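Local structure of Esterase/lipase (Lactobacillus rhamnosus, 4N5H) at residues A[42-45]-A[50-53]; A[278-283]-A[288-293]; A[221-226]-A[254-259]. The protein probably hydrolyses carboxylic esters, and may transfer acyl groups, as a serine esterase of the alpha/beta-hydrolase fold. The protein carries 1 engineered substitution. One frame throughout, in Å; residues are numbered along the deposited sequence.

Interaction 1. Residues A[42-45]-A[50-53]; sequences RYEQ and QQTL
At the mouth of the hairpin joining strands 35-42 and 52-58, R42 and T52 form an antiparallel non-hydrogen-bonded pair, their CA atoms 4.4 Å apart. Past this pair Y43 N donates to Q51 O at 3.2 Å, nearly straight at 167°. Q51 is the centre of an inverse gamma turn, closed by a weak bond from T52 N to Q50 O. The Y43 ring lies with one face over the Q51 backbone: Q51 C sits 3.3 Å above the ring plane, toward the rim, and Q51 CB makes an off-centre CH-pi contact. With CG lodged between the backbone N and the carbonyl carbon (chi1 54°), the ring folds back across the turn and its CD2 meets L53 CD2 at 3.9 Å. A tyrosine suits the site because its hydroxyl, past the apolar ring, bonds G103 O. With only an alanine at Y43, the Q51 peptide would probably lose the ring over it and G103 O its hydroxyl partner. Water 1 lies 2.7 Å from both E44 O and Q51 O, and water 2 joins E44 OE1 to Q51 NE2. The Q51 amide also bonds S46 and D118. Such an antiparallel hairpin precedes the parallel strands of an alpha/beta-hydrolase sheet.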
loop_
_atom_site.group_PDB
_atom_site.type_symbol
_atom_site.label_atom_id
_atom_site.label_comp_id
_atom_site.label_asym_id
_atom_site.label_seq_id
_atom_site.Cartn_x
_atom_site.Cartn_y
_atom_site.Cartn_z
ATOM N N ARG A 42 19.648 -9.327 13.667
ATOM C CA ARG A 42 20.151 -10.675 13.829
ATOM C C ARG A 42 20.468 -10.888 15.296
ATOM O O ARG A 42 21.155 -10.090 15.919
ATOM C CB ARG A 42 21.465 -10.815 13.035
ATOM C CG ARG A 42 21.321 -10.899 11.546
ATOM C CD ARG A 42 22.697 -10.908 10.902
ATOM N NE ARG A 42 22.540 -10.997 9.481
ATOM C CZ ARG A 42 23.560 -11.206 8.642
ATOM N NH1 ARG A 42 24.764 -11.457 9.119
ATOM N NH2 ARG A 42 23.291 -11.321 7.329
ATOM N N TYR A 43 20.090 -12.033 15.839
ATOM C CA TYR A 43 20.459 -12.316 17.213
ATOM C C TYR A 43 21.660 -13.312 17.399
ATOM O O TYR A 43 22.036 -13.591 18.534
ATOM C CB TYR A 43 19.236 -12.753 18.085
ATOM C CG TYR A 43 18.405 -13.890 17.616
ATOM C CD1 TYR A 43 18.925 -15.170 17.651
ATOM C CD2 TYR A 43 17.097 -13.726 17.090
ATOM C CE1 TYR A 43 18.160 -16.240 17.325
ATOM C CE2 TYR A 43 16.351 -14.816 16.718
ATOM C CZ TYR A 43 16.866 -16.053 16.822
ATOM O OH TYR A 43 16.091 -17.169 16.389
ATOM N N GLU A 44 22.180 -13.756 16.277
ATOM C CA GLU A 44 23.440 -14.430 16.264
ATOM C C GLU A 44 24.193 -14.157 14.974
ATOM O O GLU A 44 23.679 -13.530 14.076
ATOM C CB GLU A 44 23.224 -15.888 16.650
ATOM C CG GLU A 44 22.430 -16.616 15.722
ATOM C CD GLU A 44 22.015 -18.053 16.272
ATOM O OE1 GLU A 44 22.710 -19.014 15.863
ATOM O OE2 GLU A 44 21.104 -18.291 17.072
ATOM N N GLN A 45 25.389 -14.715 14.856
ATOM C CA GLN A 45 26.163 -14.488 13.630
ATOM C C GLN A 45 25.686 -15.399 12.526
ATOM O O GLN A 45 26.326 -16.439 12.254
ATOM C CB GLN A 45 27.677 -14.625 13.860
ATOM C CG GLN A 45 28.238 -13.690 14.912
ATOM C CD GLN A 45 29.759 -13.822 14.995
ATOM O OE1 GLN A 45 30.291 -14.904 15.213
ATOM N NE2 GLN A 45 30.449 -12.744 14.779
ATOM N N GLN A 50 15.327 -16.463 9.656
ATOM C CA GLN A 50 14.552 -16.760 10.878
ATOM C C GLN A 50 15.265 -16.428 12.131
ATOM O O GLN A 50 14.589 -16.338 13.192
ATOM C CB GLN A 50 14.080 -18.212 10.968
ATOM C CG GLN A 50 13.065 -18.582 9.914
ATOM C CD GLN A 50 11.645 -18.121 10.302
ATOM O OE1 GLN A 50 11.470 -17.259 11.177
ATOM N NE2 GLN A 50 10.695 -18.582 9.590
ATOM N N GLN A 51 16.564 -16.292 12.155
ATOM C CA GLN A 51 17.311 -15.994 13.417
ATOM C C GLN A 51 17.446 -14.452 13.605
ATOM O O GLN A 51 18.554 -13.892 13.780
ATOM C CB GLN A 51 18.626 -16.745 13.465
ATOM C CG GLN A 51 18.390 -18.285 13.491
ATOM C CD GLN A 51 19.674 -19.096 13.419
ATOM O OE1 GLN A 51 20.548 -18.774 12.603
ATOM N NE2 GLN A 51 19.870 -20.036 14.347
ATOM N N THR A 52 16.303 -13.853 13.517
ATOM C CA THR A 52 16.149 -12.413 13.632
ATOM C C THR A 52 14.982 -12.084 14.564
ATOM O O THR A 52 14.144 -12.922 14.857
ATOM C CB THR A 52 15.893 -11.725 12.242
ATOM O OG1 THR A 52 14.738 -12.317 11.651
ATOM C CG2 THR A 52 17.118 -11.853 11.359
ATOM N N LEU A 53 14.944 -10.854 15.006
ATOM C CA LEU A 53 13.870 -10.387 15.963
ATOM C C LEU A 53 13.454 -8.964 15.632
ATOM O O LEU A 53 14.207 -8.211 14.980
ATOM C CB LEU A 53 14.239 -10.614 17.449
ATOM C CG LEU A 53 15.518 -9.940 17.901
ATOM C CD1 LEU A 53 15.291 -8.455 18.253
ATOM C CD2 LEU A 53 16.046 -10.544 19.172
HETATM O O HOH W 1 21.171 -14.302 13.330
HETATM O O HOH W 2 22.243 -21.681 14.829
#

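Interaction 2. Residues A[278-283]-A[288-293]; sequences HVFNVQ and PESIET. With IPA (isopropyl alcohol), chain D.
F280 and N281 of the short helix 280-283 meet E289, S290 and T293 on the first turns of helix 288-311 in a buried helix-to-helix contact without a hydrogen bond across it. CA of N281 and CA of S290 come within 4.3 Å, a closeness that the small serine permits. S290 OG lies at the edge of the F280 ring, 3.3 Å from CD1. E289 C meets the same edge near the ring plane; phenylalanine suits the place by setting a flat apolar edge against the helix backbone. Helix 280-283 begins two residues after H278, with V279 at the N-cap, and H278 probably belongs to a Ser-His-Asp triad of the alpha/beta-hydrolase type: its imidazole bonds S146 and D243. T293 combines a hydroxyl for E289 O with a methyl for N281. Its OG1 donates to E289 O at 2.7 Å, on the opposite face of that carbonyl from T293 N; its CG2, anti to the backbone N, packs 3.8 Å from N281 ND2. Around the contact, S290 OG bonds H284 O, N281 ND2 bonds N294 OD1, and T293 OG1 also bonds W268 NE1. An isopropanol, probably from the crystallisation liquor, donates through O2 to E292 OE1 at 2.9 Å.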
loop_
_atom_site.group_PDB
_atom_site.type_symbol
_atom_site.label_atom_id
_atom_site.label_comp_id
_atom_site.label_asym_id
_atom_site.label_seq_id
_atom_site.Cartn_x
_atom_site.Cartn_y
_atom_site.Cartn_z
ATOM N N HIS A 278 -9.590 -20.104 18.551
ATOM C CA HIS A 278 -8.163 -20.264 18.859
ATOM C C HIS A 278 -7.454 -18.977 18.614
ATOM O O HIS A 278 -7.561 -18.375 17.561
ATOM C CB HIS A 278 -7.626 -21.358 17.898
ATOM C CG HIS A 278 -6.222 -21.763 18.157
ATOM N ND1 HIS A 278 -5.846 -22.373 19.334
ATOM C CD2 HIS A 278 -5.125 -21.735 17.368
ATOM C CE1 HIS A 278 -4.543 -22.612 19.287
ATOM N NE2 HIS A 278 -4.099 -22.296 18.093
ATOM N N VAL A 279 -6.695 -18.574 19.615
ATOM C CA VAL A 279 -5.831 -17.428 19.636
ATOM C C VAL A 279 -6.464 -16.124 19.158
ATOM O O VAL A 279 -5.798 -15.291 18.559
ATOM C CB VAL A 279 -4.458 -17.655 18.946
ATOM C CG1 VAL A 279 -3.723 -18.833 19.609
ATOM C CG2 VAL A 279 -4.543 -17.824 17.476
ATOM N N PHE A 280 -7.740 -15.925 19.471
ATOM C CA PHE A 280 -8.483 -14.770 18.910
ATOM C C PHE A 280 -7.881 -13.452 19.354
ATOM O O PHE A 280 -7.849 -12.508 18.576
ATOM C CB PHE A 280 -9.997 -14.818 19.275
ATOM C CG PHE A 280 -10.242 -14.430 20.709
ATOM C CD1 PHE A 280 -10.365 -13.097 21.089
ATOM C CD2 PHE A 280 -10.321 -15.423 21.733
ATOM C CE1 PHE A 280 -10.519 -12.766 22.449
ATOM C CE2 PHE A 280 -10.521 -15.117 23.047
ATOM C CZ PHE A 280 -10.614 -13.743 23.439
ATOM N N ASN A 281 -7.362 -13.435 20.555
ATOM C CA ASN A 281 -6.799 -12.177 21.145
ATOM C C ASN A 281 -5.466 -11.711 20.602
ATOM O O ASN A 281 -5.059 -10.572 20.763
ATOM C CB ASN A 281 -6.807 -12.226 22.659
ATOM C CG ASN A 281 -5.951 -13.326 23.195
ATOM O OD1 ASN A 281 -6.227 -14.513 22.899
ATOM N ND2 ASN A 281 -4.874 -12.995 23.826
ATOM N N VAL A 282 -4.795 -12.634 19.968
ATOM C CA VAL A 282 -3.585 -12.395 19.199
ATOM C C VAL A 282 -3.905 -11.996 17.723
ATOM O O VAL A 282 -3.299 -11.052 17.140
ATOM C CB VAL A 282 -2.702 -13.643 19.156
ATOM C CG1 VAL A 282 -1.424 -13.435 18.324
ATOM C CG2 VAL A 282 -2.256 -13.989 20.590
ATOM N N GLN A 283 -4.859 -12.694 17.120
ATOM C CA GLN A 283 -5.235 -12.416 15.733
ATOM C C GLN A 283 -6.030 -11.147 15.528
ATOM O O GLN A 283 -5.853 -10.523 14.485
ATOM C CB GLN A 283 -6.012 -13.580 15.140
ATOM C CG GLN A 283 -5.175 -14.809 15.040
ATOM C CD GLN A 283 -5.974 -15.987 14.405
ATOM O OE1 GLN A 283 -7.209 -16.043 14.429
ATOM N NE2 GLN A 283 -5.184 -16.837 13.682
ATOM N N PRO A 288 -13.196 -5.927 21.381
ATOM C CA PRO A 288 -13.366 -5.695 22.846
ATOM C C PRO A 288 -12.931 -6.846 23.748
ATOM O O PRO A 288 -12.245 -6.629 24.745
ATOM C CB PRO A 288 -14.891 -5.465 22.965
ATOM C CG PRO A 288 -15.301 -4.939 21.627
ATOM C CD PRO A 288 -14.363 -5.463 20.596
ATOM N N GLU A 289 -13.210 -8.085 23.388
ATOM C CA GLU A 289 -12.758 -9.212 24.225
ATOM C C GLU A 289 -11.262 -9.426 24.224
ATOM O O GLU A 289 -10.657 -9.891 25.182
ATOM C CB GLU A 289 -13.429 -10.505 23.804
ATOM C CG GLU A 289 -14.973 -10.596 23.908
ATOM C CD GLU A 289 -15.672 -10.181 22.640
ATOM O OE1 GLU A 289 -15.130 -9.401 21.805
ATOM O OE2 GLU A 289 -16.798 -10.691 22.486
ATOM N N SER A 290 -10.628 -9.049 23.126
ATOM C CA SER A 290 -9.201 -9.123 22.983
ATOM C C SER A 290 -8.539 -8.047 23.845
ATOM O O SER A 290 -7.589 -8.321 24.595
ATOM C CB SER A 290 -8.801 -8.952 21.534
ATOM O OG SER A 290 -9.355 -9.989 20.717
ATOM N N ILE A 291 -9.037 -6.824 23.745
ATOM C CA ILE A 291 -8.569 -5.762 24.615
ATOM C C ILE A 291 -8.741 -6.155 26.078
ATOM O O ILE A 291 -7.790 -6.020 26.894
ATOM C CB ILE A 291 -9.349 -4.444 24.302
ATOM C CG1 ILE A 291 -9.155 -3.894 22.938
ATOM C CG2 ILE A 291 -9.064 -3.408 25.389
ATOM C CD1 ILE A 291 -7.848 -3.235 22.711
ATOM N N GLU A 292 -9.906 -6.731 26.469
ATOM C CA GLU A 292 -10.110 -7.092 27.849
ATOM C C GLU A 292 -9.104 -8.154 28.275
ATOM O O GLU A 292 -8.509 -8.028 29.350
ATOM C CB GLU A 292 -11.547 -7.604 28.038
ATOM C CG GLU A 292 -11.796 -8.068 29.465
ATOM C CD GLU A 292 -13.199 -8.629 29.662
ATOM O OE1 GLU A 292 -14.162 -8.042 29.104
ATOM O OE2 GLU A 292 -13.338 -9.608 30.386
ATOM N N THR A 293 -8.906 -9.159 27.425
ATOM C CA THR A 293 -7.972 -10.273 27.709
ATOM C C THR A 293 -6.517 -9.766 27.852
ATOM O O THR A 293 -5.826 -10.108 28.783
ATOM C CB THR A 293 -8.112 -11.317 26.613
ATOM O OG1 THR A 293 -9.445 -11.837 26.640
ATOM C CG2 THR A 293 -7.139 -12.414 26.805
HETATM C C1 IPA D . -17.076 -9.058 27.542
HETATM C C2 IPA D . -16.685 -7.982 26.523
HETATM C C3 IPA D . -17.283 -6.632 26.908
HETATM O O2 IPA D . -15.249 -7.902 26.442
#

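Interaction 3. Residues A[221-226]-A[254-259]; sequences LNFSQV and KVFDAN
The backbones of S224, on the short helix 223-226, and V255, near the end of helix 246-258, approach to 6.0 Å between CA atoms, and no direct hydrogen bond joins the two segments. The contact is carried by apolar carbon, with V255 between F223 and S224. With CG1 anti to the backbone N (chi1 178°), the branched valine brings both methyl groups to helix 223-226: CG1 lies against both F223 and S224, 3.7 Å from F223 CD2, while CG2 meets S224 CB at 3.9 Å. F223, its CG likewise anti to the backbone N, carries its ring on to F256, where F223 CE2 lies 3.7 Å from CE1 of F256, at the edge of that second ring. The two ring planes are 83° apart.

Helix 246-258 is the crossover between parallel strands 235-240 and 263-268, a beta-alpha-beta unit of the alpha/beta-hydrolase core, and the F256 ring meets F235 and Y263 from those strands. F223 also packs against S153 and C157 of helix 147-158.

The small S224 admits the valine, and its OG bonds E188. One water bridges the segments, donating to S224 O and accepting from N259 ND2. The same ND2 bonds V255 O at 3.0 Å, with V255 O in the plane of the N259 amide, while N259 N reaches that oxygen from its opposite face. At the start of helix 223-226, Q225 OE1 accepts from N222 N, in its carbonyl plane, and from N222 ND2, 58° out of it, both at 2.9 Å.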
loop_
_atom_site.group_PDB
_atom_site.type_symbol
_atom_site.label_atom_id
_atom_site.label_comp_id
_atom_site.label_asym_id
_atom_site.label_seq_id
_atom_site.Cartn_x
_atom_site.Cartn_y
_atom_site.Cartn_z
ATOM N N LEU A 221 9.265 -33.422 25.632
ATOM C CA LEU A 221 8.452 -32.744 24.559
ATOM C C LEU A 221 7.247 -32.025 25.218
ATOM O O LEU A 221 6.718 -31.125 24.600
ATOM C CB LEU A 221 7.860 -33.761 23.576
ATOM C CG LEU A 221 8.453 -34.337 22.354
ATOM C CD1 LEU A 221 7.319 -34.695 21.444
ATOM C CD2 LEU A 221 9.388 -33.423 21.650
ATOM N N ASN A 222 6.805 -32.488 26.395
ATOM C CA ASN A 222 5.556 -32.052 27.025
ATOM C C ASN A 222 5.864 -31.265 28.249
ATOM O O ASN A 222 6.799 -31.539 29.008
ATOM C CB ASN A 222 4.681 -33.261 27.352
ATOM C CG ASN A 222 4.286 -34.049 26.137
ATOM O OD1 ASN A 222 3.300 -33.758 25.481
ATOM N ND2 ASN A 222 5.102 -35.062 25.791
ATOM N N PHE A 223 5.089 -30.219 28.517
ATOM C CA PHE A 223 5.269 -29.483 29.779
ATOM C C PHE A 223 5.259 -30.395 30.992
ATOM O O PHE A 223 5.992 -30.168 31.947
ATOM C CB PHE A 223 4.196 -28.380 29.891
ATOM C CG PHE A 223 4.279 -27.589 31.127
ATOM C CD1 PHE A 223 5.191 -26.577 31.219
ATOM C CD2 PHE A 223 3.387 -27.796 32.157
ATOM C CE1 PHE A 223 5.327 -25.816 32.361
ATOM C CE2 PHE A 223 3.468 -27.030 33.295
ATOM C CZ PHE A 223 4.454 -26.040 33.393
ATOM N N SER A 224 4.372 -31.382 31.005
ATOM C CA SER A 224 4.273 -32.296 32.115
ATOM C C SER A 224 5.617 -33.022 32.356
ATOM O O SER A 224 5.796 -33.536 33.449
ATOM C CB SER A 224 3.204 -33.328 31.842
ATOM O OG SER A 224 3.356 -34.055 30.640
ATOM N N GLN A 225 6.483 -33.117 31.318
ATOM C CA GLN A 225 7.813 -33.761 31.465
ATOM C C GLN A 225 8.863 -32.824 31.914
ATOM O O GLN A 225 9.835 -33.263 32.496
ATOM C CB GLN A 225 8.242 -34.400 30.174
ATOM C CG GLN A 225 7.450 -35.580 29.780
ATOM C CD GLN A 225 7.548 -35.931 28.354
ATOM O OE1 GLN A 225 7.525 -35.118 27.451
ATOM N NE2 GLN A 225 7.592 -37.251 28.113
ATOM N N VAL A 226 8.764 -31.505 31.655
ATOM C CA VAL A 226 9.787 -30.578 32.119
ATOM C C VAL A 226 9.467 -29.831 33.414
ATOM O O VAL A 226 10.341 -29.253 34.012
ATOM C CB VAL A 226 10.150 -29.575 30.956
ATOM C CG1 VAL A 226 10.828 -30.315 29.809
ATOM C CG2 VAL A 226 8.919 -28.896 30.419
ATOM N N LYS A 254 -4.680 -29.657 34.705
ATOM C CA LYS A 254 -4.432 -30.820 35.514
ATOM C C LYS A 254 -2.951 -30.956 35.842
ATOM O O LYS A 254 -2.579 -31.319 36.940
ATOM C CB LYS A 254 -4.944 -32.095 34.828
ATOM C CG LYS A 254 -6.448 -32.160 34.815
ATOM C CD LYS A 254 -6.886 -33.313 33.923
ATOM C CE LYS A 254 -8.388 -33.370 33.951
ATOM N NZ LYS A 254 -8.777 -33.965 32.658
ATOM N N VAL A 255 -2.085 -30.712 34.859
ATOM C CA VAL A 255 -0.610 -30.671 35.127
ATOM C C VAL A 255 -0.217 -29.598 36.105
ATOM O O VAL A 255 0.587 -29.838 37.052
ATOM C CB VAL A 255 0.219 -30.491 33.840
ATOM C CG1 VAL A 255 1.697 -30.404 34.186
ATOM C CG2 VAL A 255 -0.125 -31.586 32.859
ATOM N N PHE A 256 -0.826 -28.393 35.955
ATOM C CA PHE A 256 -0.597 -27.331 36.879
ATOM C C PHE A 256 -0.977 -27.760 38.322
ATOM O O PHE A 256 -0.221 -27.553 39.281
ATOM C CB PHE A 256 -1.402 -26.115 36.534
ATOM C CG PHE A 256 -0.873 -25.254 35.340
ATOM C CD1 PHE A 256 0.420 -25.361 34.810
ATOM C CD2 PHE A 256 -1.683 -24.192 34.894
ATOM C CE1 PHE A 256 0.827 -24.492 33.795
ATOM C CE2 PHE A 256 -1.239 -23.312 33.911
ATOM C CZ PHE A 256 0.028 -23.447 33.390
ATOM N N ASP A 257 -2.156 -28.362 38.452
ATOM C CA ASP A 257 -2.658 -28.703 39.789
ATOM C C ASP A 257 -1.786 -29.744 40.418
ATOM O O ASP A 257 -1.426 -29.606 41.575
ATOM C CB ASP A 257 -4.128 -29.115 39.690
ATOM C CG ASP A 257 -5.071 -27.919 39.416
ATOM O OD1 ASP A 257 -4.705 -26.750 39.725
ATOM O OD2 ASP A 257 -6.196 -28.220 39.015
ATOM N N ALA A 258 -1.384 -30.734 39.645
ATOM C CA ALA A 258 -0.545 -31.849 40.169
ATOM C C ALA A 258 0.839 -31.432 40.592
ATOM O O ALA A 258 1.456 -32.009 41.557
ATOM C CB ALA A 258 -0.486 -32.896 39.120
ATOM N N ASN A 259 1.359 -30.343 39.983
ATOM C CA ASN A 259 2.668 -29.878 40.253
ATOM C C ASN A 259 2.720 -28.634 41.091
ATOM O O ASN A 259 3.757 -28.017 41.318
ATOM C CB ASN A 259 3.441 -29.723 38.962
ATOM C CG ASN A 259 3.787 -31.019 38.339
ATOM O OD1 ASN A 259 4.803 -31.590 38.726
ATOM N ND2 ASN A 259 3.002 -31.510 37.381
HETATM O O HOH W 3 3.928 -33.694 35.566
#

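The three contacts are separate, and none touches another. Interaction 1 lies across the chain's centre from the other two, its centre 28 Å from that of interaction 2 and 31 Å from that of interaction 3; interactions 2 and 3 are 25 Å apart between centres, about 14 Å at their nearest atoms. Interaction 2 bears most directly on the probable active site, since its first segment begins with H278, though H278 itself does not touch the second segment. Interaction 3 connects indirectly: F223 packs on helix 147-158, which starts right after S146, the likely nucleophile. Interactions 1 and 2 also face other subunits: Q45 bonds N242 of the second subunit, and E289 makes a salt bridge with R133 of the third.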